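PDB 1R4V: uncharacterized protein aq_328 from Aquifex aeolicus, which is of unknown function but adopts an ancestral histone fold and, as in related histone-fold proteins, may take part in protein heterodimerization. Local coordinates for residues 27-32 / 44-49; 32-37 / 100-105; 96-101 / 131-136. All coordinates share one frame; numbering follows the deposited sequence.

Interaction 1 of 3, residues 27-32 / 44-49. With ZN (zinc ion), chain E.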
# COMPACT_ATOMS: atom_id res chain seq x y z
N LYS A 27 3.07 3.42 15.64
CA LYS A 27 2.17 4.50 15.22
C LYS A 27 1.53 4.17 13.88
O LYS A 27 2.15 3.55 13.03
CB LYS A 27 2.90 5.84 15.22
CG LYS A 27 2.73 6.63 16.52
CD LYS A 27 3.14 5.88 17.79
CE LYS A 27 2.76 6.64 19.06
NZ LYS A 27 1.38 6.37 19.59
N GLY A 28 0.27 4.58 13.73
CA GLY A 28 -0.57 4.23 12.59
C GLY A 28 -1.44 3.01 12.75
O GLY A 28 -2.53 3.00 12.19
N PHE A 29 -0.98 1.99 13.47
CA PHE A 29 -1.65 0.68 13.61
C PHE A 29 -3.03 0.91 14.20
O PHE A 29 -4.06 0.51 13.67
CB PHE A 29 -0.85 -0.26 14.52
CG PHE A 29 0.29 -0.99 13.86
CD1 PHE A 29 1.13 -0.39 12.94
CD2 PHE A 29 0.54 -2.32 14.20
CE1 PHE A 29 2.18 -1.07 12.37
CE2 PHE A 29 1.58 -3.02 13.62
CZ PHE A 29 2.41 -2.40 12.71
N ASP A 30 -3.01 1.57 15.35
CA ASP A 30 -4.18 2.15 15.99
C ASP A 30 -5.24 2.64 14.99
O ASP A 30 -6.35 2.11 14.94
CB ASP A 30 -3.65 3.29 16.87
CG ASP A 30 -2.30 3.86 16.34
OD1 ASP A 30 -2.24 4.90 15.60
OD2 ASP A 30 -1.25 3.23 16.60
N LYS A 31 -4.89 3.62 14.18
CA LYS A 31 -5.80 4.28 13.24
C LYS A 31 -6.23 3.41 12.08
O LYS A 31 -7.36 3.53 11.56
CB LYS A 31 -5.12 5.55 12.73
CG LYS A 31 -4.93 6.52 13.89
CD LYS A 31 -3.82 7.53 13.70
CE LYS A 31 -4.25 8.61 12.77
NZ LYS A 31 -3.70 9.91 13.29
N LEU A 32 -5.31 2.56 11.64
CA LEU A 32 -5.60 1.62 10.57
C LEU A 32 -6.59 0.58 11.08
O LEU A 32 -7.58 0.31 10.43
CB LEU A 32 -4.32 0.94 10.11
CG LEU A 32 -4.48 0.02 8.88
CD1 LEU A 32 -4.78 0.81 7.62
CD2 LEU A 32 -3.24 -0.82 8.73
N LEU A 44 -8.51 -6.53 12.11
CA LEU A 44 -7.07 -6.80 12.10
C LEU A 44 -6.49 -6.96 13.50
O LEU A 44 -7.04 -6.44 14.46
CB LEU A 44 -6.35 -5.62 11.43
CG LEU A 44 -6.71 -5.17 10.02
CD1 LEU A 44 -6.04 -3.83 9.69
CD2 LEU A 44 -6.30 -6.26 9.04
N THR A 45 -5.37 -7.68 13.60
CA THR A 45 -4.52 -7.79 14.78
C THR A 45 -3.15 -7.26 14.41
O THR A 45 -2.87 -7.07 13.22
CB THR A 45 -4.35 -9.24 15.23
OG1 THR A 45 -3.70 -10.01 14.21
CG2 THR A 45 -5.69 -9.93 15.41
N ASP A 46 -2.28 -7.06 15.41
CA ASP A 46 -0.91 -6.65 15.13
C ASP A 46 -0.26 -7.62 14.13
O ASP A 46 0.39 -7.15 13.20
CB ASP A 46 -0.05 -6.57 16.40
CG ASP A 46 -0.41 -5.39 17.31
OD1 ASP A 46 -0.93 -4.37 16.83
OD2 ASP A 46 -0.21 -5.38 18.55
N GLU A 47 -0.43 -8.93 14.32
CA GLU A 47 0.11 -9.95 13.42
C GLU A 47 -0.36 -9.79 11.98
O GLU A 47 0.47 -9.88 11.05
CB GLU A 47 -0.29 -11.36 13.89
CG GLU A 47 0.33 -12.43 12.99
CD GLU A 47 0.06 -13.85 13.43
OE1 GLU A 47 -1.03 -14.17 13.98
OE2 GLU A 47 0.99 -14.66 13.21
N THR A 48 -1.67 -9.58 11.77
CA THR A 48 -2.17 -9.45 10.41
C THR A 48 -1.92 -8.06 9.80
O THR A 48 -1.84 -7.95 8.58
CB THR A 48 -3.66 -9.86 10.26
OG1 THR A 48 -4.52 -9.17 11.19
CG2 THR A 48 -3.81 -11.37 10.51
N ILE A 49 -1.81 -7.02 10.63
CA ILE A 49 -1.36 -5.71 10.14
C ILE A 49 0.05 -5.81 9.60
O ILE A 49 0.33 -5.24 8.55
CB ILE A 49 -1.44 -4.61 11.22
CG1 ILE A 49 -2.89 -4.29 11.54
CG2 ILE A 49 -0.69 -3.33 10.78
CD1 ILE A 49 -3.09 -3.56 12.89
ZN ZN E . -0.63 -4.20 20.09

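Interaction 2 of 3, residues 32-37 / 100-105. With ZN (zinc ion), chain C; CAC (cacodylate ion), chain D.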
# COMPACT_ATOMS: atom_id res chain seq x y z
N LEU A 32 -5.31 2.56 11.64
CA LEU A 32 -5.60 1.62 10.57
C LEU A 32 -6.59 0.58 11.08
O LEU A 32 -7.58 0.31 10.43
CB LEU A 32 -4.32 0.94 10.11
CG LEU A 32 -4.48 0.02 8.88
CD1 LEU A 32 -4.78 0.81 7.62
CD2 LEU A 32 -3.24 -0.82 8.73
N ASP A 33 -6.28 0.03 12.26
CA ASP A 33 -7.09 -0.97 12.95
C ASP A 33 -8.50 -0.45 13.05
O ASP A 33 -9.47 -1.04 12.57
CB ASP A 33 -6.44 -1.25 14.30
CG ASP A 33 -7.24 -2.16 15.22
OD1 ASP A 33 -8.31 -2.69 14.87
OD2 ASP A 33 -6.82 -2.37 16.38
N HIS A 34 -8.60 0.73 13.65
CA HIS A 34 -9.86 1.41 13.81
C HIS A 34 -10.58 1.68 12.47
O HIS A 34 -11.78 1.42 12.38
CB HIS A 34 -9.62 2.67 14.66
CG HIS A 34 -10.88 3.32 15.11
ND1 HIS A 34 -11.30 3.29 16.42
CD2 HIS A 34 -11.81 4.01 14.42
CE1 HIS A 34 -12.43 3.96 16.52
NE2 HIS A 34 -12.77 4.40 15.32
N TYR A 35 -9.92 2.15 11.42
CA TYR A 35 -10.59 2.34 10.13
C TYR A 35 -11.04 1.03 9.43
O TYR A 35 -12.12 0.94 8.84
CB TYR A 35 -9.67 3.08 9.14
CG TYR A 35 -10.39 3.45 7.88
CD1 TYR A 35 -11.19 4.57 7.84
CD2 TYR A 35 -10.32 2.67 6.74
CE1 TYR A 35 -11.88 4.93 6.70
CE2 TYR A 35 -11.01 3.01 5.58
CZ TYR A 35 -11.78 4.14 5.57
OH TYR A 35 -12.49 4.52 4.46
N PHE A 36 -10.17 0.02 9.42
CA PHE A 36 -10.56 -1.26 8.80
C PHE A 36 -11.80 -1.90 9.48
O PHE A 36 -12.67 -2.45 8.83
CB PHE A 36 -9.35 -2.20 8.80
CG PHE A 36 -8.53 -2.13 7.53
CD1 PHE A 36 -8.02 -0.93 7.07
CD2 PHE A 36 -8.26 -3.29 6.79
CE1 PHE A 36 -7.26 -0.88 5.90
CE2 PHE A 36 -7.50 -3.24 5.63
CZ PHE A 36 -7.01 -2.03 5.18
N ARG A 37 -11.87 -1.81 10.81
CA ARG A 37 -12.96 -2.42 11.56
C ARG A 37 -14.25 -1.64 11.30
O ARG A 37 -15.24 -2.19 10.82
CB ARG A 37 -12.61 -2.46 13.04
CG ARG A 37 -13.69 -3.05 13.91
CD ARG A 37 -13.30 -3.18 15.39
NE ARG A 37 -13.25 -1.89 16.09
CZ ARG A 37 -12.15 -1.22 16.46
NH1 ARG A 37 -12.31 -0.07 17.08
NH2 ARG A 37 -10.92 -1.67 16.25
N ILE A 100 -11.17 10.05 0.99
CA ILE A 100 -11.42 9.66 2.38
C ILE A 100 -10.96 10.76 3.34
O ILE A 100 -9.82 11.22 3.26
CB ILE A 100 -10.75 8.31 2.72
CG1 ILE A 100 -11.43 7.20 1.92
CG2 ILE A 100 -10.83 7.99 4.21
CD1 ILE A 100 -10.69 5.92 1.94
N GLU A 101 -11.85 11.17 4.25
CA GLU A 101 -11.57 12.26 5.19
C GLU A 101 -10.87 11.76 6.46
O GLU A 101 -9.97 12.44 6.97
CB GLU A 101 -12.85 13.02 5.53
CG GLU A 101 -13.56 13.52 4.27
CD GLU A 101 -14.34 14.82 4.44
OE1 GLU A 101 -14.74 15.16 5.58
OE2 GLU A 101 -14.54 15.51 3.41
N GLN A 102 -11.28 10.60 6.95
CA GLN A 102 -10.69 9.99 8.14
C GLN A 102 -9.22 9.63 7.95
O GLN A 102 -8.82 9.13 6.89
CB GLN A 102 -11.45 8.72 8.54
CG GLN A 102 -10.88 8.00 9.79
CD GLN A 102 -11.89 7.06 10.42
OE1 GLN A 102 -13.09 7.27 10.27
NE2 GLN A 102 -11.41 6.02 11.12
N ASP A 103 -8.44 9.90 8.98
CA ASP A 103 -7.04 9.55 8.99
C ASP A 103 -6.95 8.06 9.35
O ASP A 103 -7.36 7.68 10.44
CB ASP A 103 -6.36 10.41 10.03
CG ASP A 103 -4.88 10.18 10.12
OD1 ASP A 103 -4.30 10.82 11.02
OD2 ASP A 103 -4.23 9.40 9.39
N MSE A 104 -6.42 7.22 8.45
CA MSE A 104 -6.23 5.79 8.75
C MSE A 104 -4.77 5.42 9.02
O MSE A 104 -4.41 4.25 9.03
CB MSE A 104 -6.83 4.91 7.67
CG MSE A 104 -6.14 4.98 6.32
SE MSE A 104 -6.86 3.77 4.91
CE MSE A 104 -8.39 4.82 4.34
N GLY A 105 -3.95 6.43 9.27
CA GLY A 105 -2.57 6.25 9.72
C GLY A 105 -1.56 6.17 8.59
O GLY A 105 -0.42 5.80 8.83
ZN ZN C . -7.74 -2.86 18.08
AS CAC D . -8.67 0.40 18.71
O1 CAC D . -8.71 -1.33 18.87
O2 CAC D . -9.89 1.13 17.71
C1 CAC D . -8.76 1.25 20.48
C2 CAC D . -6.94 0.73 17.83
O HOH W 1 -9.06 -4.39 17.48
O HOH W 2 -6.84 -2.49 19.88

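Interaction 3 of 3, residues 96-101 / 131-136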
# COMPACT_ATOMS: atom_id res chain seq x y z
N ASN A 96 -10.06 6.83 -4.95
CA ASN A 96 -11.00 6.60 -3.84
C ASN A 96 -10.35 6.94 -2.51
O ASN A 96 -11.02 7.49 -1.64
CB ASN A 96 -11.51 5.16 -3.74
CG ASN A 96 -12.39 4.74 -4.91
OD1 ASN A 96 -12.90 5.56 -5.67
ND2 ASN A 96 -12.55 3.42 -5.05
N PHE A 97 -9.07 6.61 -2.35
CA PHE A 97 -8.36 6.94 -1.12
C PHE A 97 -8.30 8.45 -0.87
O PHE A 97 -8.47 8.90 0.28
CB PHE A 97 -6.94 6.37 -1.06
CG PHE A 97 -6.15 6.88 0.11
CD1 PHE A 97 -6.39 6.41 1.39
CD2 PHE A 97 -5.18 7.87 -0.05
CE1 PHE A 97 -5.67 6.90 2.48
CE2 PHE A 97 -4.45 8.35 1.03
CZ PHE A 97 -4.71 7.87 2.30
N GLN A 98 -8.04 9.22 -1.91
CA GLN A 98 -7.91 10.67 -1.79
C GLN A 98 -9.22 11.33 -1.34
O GLN A 98 -9.19 12.40 -0.76
CB GLN A 98 -7.39 11.29 -3.09
CG GLN A 98 -5.95 10.87 -3.38
CD GLN A 98 -5.48 11.07 -4.82
OE1 GLN A 98 -4.32 11.39 -5.05
NE2 GLN A 98 -6.37 10.88 -5.80
N LYS A 99 -10.36 10.70 -1.59
CA LYS A 99 -11.62 11.25 -1.12
C LYS A 99 -12.01 10.82 0.30
O LYS A 99 -13.06 11.23 0.78
CB LYS A 99 -12.74 11.11 -2.17
CG LYS A 99 -13.13 9.77 -2.71
CD LYS A 99 -13.85 9.95 -4.05
CE LYS A 99 -14.54 8.66 -4.50
NZ LYS A 99 -14.57 8.51 -5.99
N ILE A 100 -11.17 10.05 0.99
CA ILE A 100 -11.42 9.66 2.38
C ILE A 100 -10.96 10.76 3.34
O ILE A 100 -9.82 11.22 3.26
CB ILE A 100 -10.75 8.31 2.72
CG1 ILE A 100 -11.43 7.20 1.92
CG2 ILE A 100 -10.83 7.99 4.21
CD1 ILE A 100 -10.69 5.92 1.94
N GLU A 101 -11.85 11.17 4.25
CA GLU A 101 -11.57 12.26 5.19
C GLU A 101 -10.87 11.76 6.46
O GLU A 101 -9.97 12.44 6.97
CB GLU A 101 -12.85 13.02 5.53
CG GLU A 101 -13.56 13.52 4.27
CD GLU A 101 -14.34 14.82 4.44
OE1 GLU A 101 -14.74 15.16 5.58
OE2 GLU A 101 -14.54 15.51 3.41
N TYR A 131 3.57 9.46 -2.40
CA TYR A 131 3.66 8.14 -1.80
C TYR A 131 2.52 7.86 -0.85
O TYR A 131 2.10 6.71 -0.70
CB TYR A 131 4.98 7.99 -1.04
CG TYR A 131 6.19 7.61 -1.82
CD1 TYR A 131 6.22 7.58 -3.23
CD2 TYR A 131 7.35 7.24 -1.14
CE1 TYR A 131 7.38 7.22 -3.92
CE2 TYR A 131 8.50 6.85 -1.82
CZ TYR A 131 8.51 6.84 -3.20
OH TYR A 131 9.68 6.47 -3.81
N ARG A 132 2.02 8.88 -0.16
CA ARG A 132 0.89 8.64 0.74
C ARG A 132 -0.38 8.22 -0.01
O ARG A 132 -1.13 7.36 0.45
CB ARG A 132 0.65 9.84 1.66
CG ARG A 132 0.17 11.12 0.96
CD ARG A 132 0.02 12.29 1.95
NE ARG A 132 -0.68 11.83 3.14
CZ ARG A 132 -1.98 11.58 3.20
NH1 ARG A 132 -2.49 11.15 4.34
NH2 ARG A 132 -2.79 11.78 2.15
N ASN A 133 -0.62 8.80 -1.19
CA ASN A 133 -1.76 8.43 -2.01
C ASN A 133 -1.59 7.04 -2.60
O ASN A 133 -2.53 6.28 -2.64
CB ASN A 133 -2.01 9.47 -3.09
CG ASN A 133 -2.39 10.80 -2.47
OD1 ASN A 133 -3.11 10.85 -1.46
ND2 ASN A 133 -1.86 11.88 -3.03
N ILE A 134 -0.39 6.71 -3.03
CA ILE A 134 -0.13 5.37 -3.58
C ILE A 134 -0.34 4.31 -2.52
O ILE A 134 -1.00 3.29 -2.77
CB ILE A 134 1.28 5.31 -4.15
CG1 ILE A 134 1.37 6.26 -5.36
CG2 ILE A 134 1.63 3.89 -4.55
CD1 ILE A 134 2.78 6.47 -5.89
N MSE A 135 0.21 4.54 -1.33
CA MSE A 135 0.08 3.58 -0.24
C MSE A 135 -1.35 3.46 0.22
O MSE A 135 -1.81 2.37 0.51
CB MSE A 135 0.97 3.93 0.94
CG MSE A 135 1.40 2.61 1.62
SE MSE A 135 2.06 3.04 3.33
CE MSE A 135 1.76 1.32 4.37
N GLY A 136 -2.04 4.58 0.33
CA GLY A 136 -3.45 4.58 0.66
C GLY A 136 -4.30 3.80 -0.32
O GLY A 136 -5.15 3.04 0.10

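Interaction 1 of 3, residues 27-32 / 44-49
F29 and I49 bring together the first turns of helices 29-40 and 46-62, two successive helices of this single-chain histone fold. The bump is the CG2 methyl of I49, which sits over the centre of the F29 ring, 3.6 Å from its centroid and 10° off the normal: a CH-pi contact. Beta-branching suits I49 here: CG2 stands anti to the backbone N, which sets this short branch over the ring, while CD1 comes to 4.1 Å from F29 CD2. F29 supplies the flat floor, and Y112 meets that ring edge-to-face.

One turn on, L32 and I49 run alongside each other, pointing opposite ways. The CD2 methyl of L32 faces the notch flanked by I49 CG2, at 4.1 Å, and L44 CD1, at 4.2 Å. A capping box starts helix 46-62, T48 N donating to T45 OG1 and T45 N to T48 OG1. G28 is the N-cap of helix 29-40; at its positive phi a CB would press against the carbonyl O of K27, so glycine suits. At the outer margin D46 OD1, salt-bridged to R25, lies 3.6 Å from F29 CD2 in the ring plane, while OD2 binds zinc, shared with E21, at 2.0 Å.

Interaction 2 of 3, residues 32-37 / 100-105
L32 begins the contact, its CB resting 3.5 Å from the carbonyl O of M104, where helix 29-40 meets the loop 100-105. D33 turns away: its OD2 binds a zinc ion with two waters and a cacodylate probably left from crystallisation, and its OD1 makes a salt bridge to R37 NH2. H34 divides its imidazole between two neighbours, ND1 donating to cacodylate O2 while CD2 lies 3.9 Å from Q102 NE2.

Y35 fills the middle of the interface. CG stands anti to the backbone N (chi1 -172°), and the ring beyond it is packed by three side chains of the loop; a tyrosine suits, offering face, edge and hydroxyl tip to different partners. M104, a selenomethionine, lays its CE methyl over one face, offset toward the rim and 3.4 Å from Y35 CE2; with SE oblique, this is a Met-aromatic contact. In this histone fold the loop joins helices 88-98 and 106-113, and D103 OD2 shapes it through an Asx turn, accepting from G105 N. The Q102 amide stands almost perpendicular to the Y35 ring at its edge, NE2 3.6 Å from CD1. I100 comes tip to tip, CD1 3.4 Å from Y35 OH. An alanine in place of Y35 would probably leave M104 CE without the ring face and I100 CD1 without the hydroxyl, opening a gap between helix and loop. R37 NH1 donates almost straight to cacodylate O2, at 2.8 Å.

Interaction 3 of 3, residues 96-101 / 131-136
R132 is the first residue of helix 131-149 to meet F97, and it does so with both backbone and side chain. Its carbonyl O lies 3.5 Å from F97 CE2. The arginine chain bends at chi3 (-46°), bringing NE to its salt bridge with D107; NH2, beyond it, comes to 4.0 Å from F97 CE2.

N133 follows, its OD1 reaching the edge of the F97 ring in plane, 3.8 Å from CE2, and also lying 3.4 Å from Q98 CG. The two amides of N133 and Q98 cross with planes 76° apart; Q98 OE1 is near N133 ND2, but the angle is poor for a hydrogen bond, and ND2 donates instead to E130. Polar chains suit this margin, where Q98 is exposed and N133 finds its partner in E130.

At G136 the helix offers bare backbone. Its CA sits over the centre of the F97 ring, 3.5 Å from the centroid and 9° off the normal, a CH-pi contact. A CB here would clash with F97 CD2, so glycine makes room for the broad ring. V106 and L140 also touch F97. The two backbones come to 5.7 Å between F97 CA and G136 CA, the close helix approach that a glycine permits, here joining helices 88-98 and 131-149 of the histone fold.

Interactions 1 and 2 are neighbours in the same half of the chain, their centres about 10 Å apart. They share L32 and both use helix 29-40, and their segments alternate along the sequence. A salt bridge from K31 to D103 connects them directly. Interaction 3 is about 11 Å from interaction 2, centre to centre, and shares I100 and E101 with it; M104 packs on F97 where they meet. Interactions 1 and 3 are about 17 Å apart between centres and do not touch; both segments of interaction 1 precede those of interaction 3. The loop 100-105 thus packs helix 29-40 against the part of the chain that also carries helices 88-98 and 131-149, tying distant parts of the sequence into one histone-fold chain.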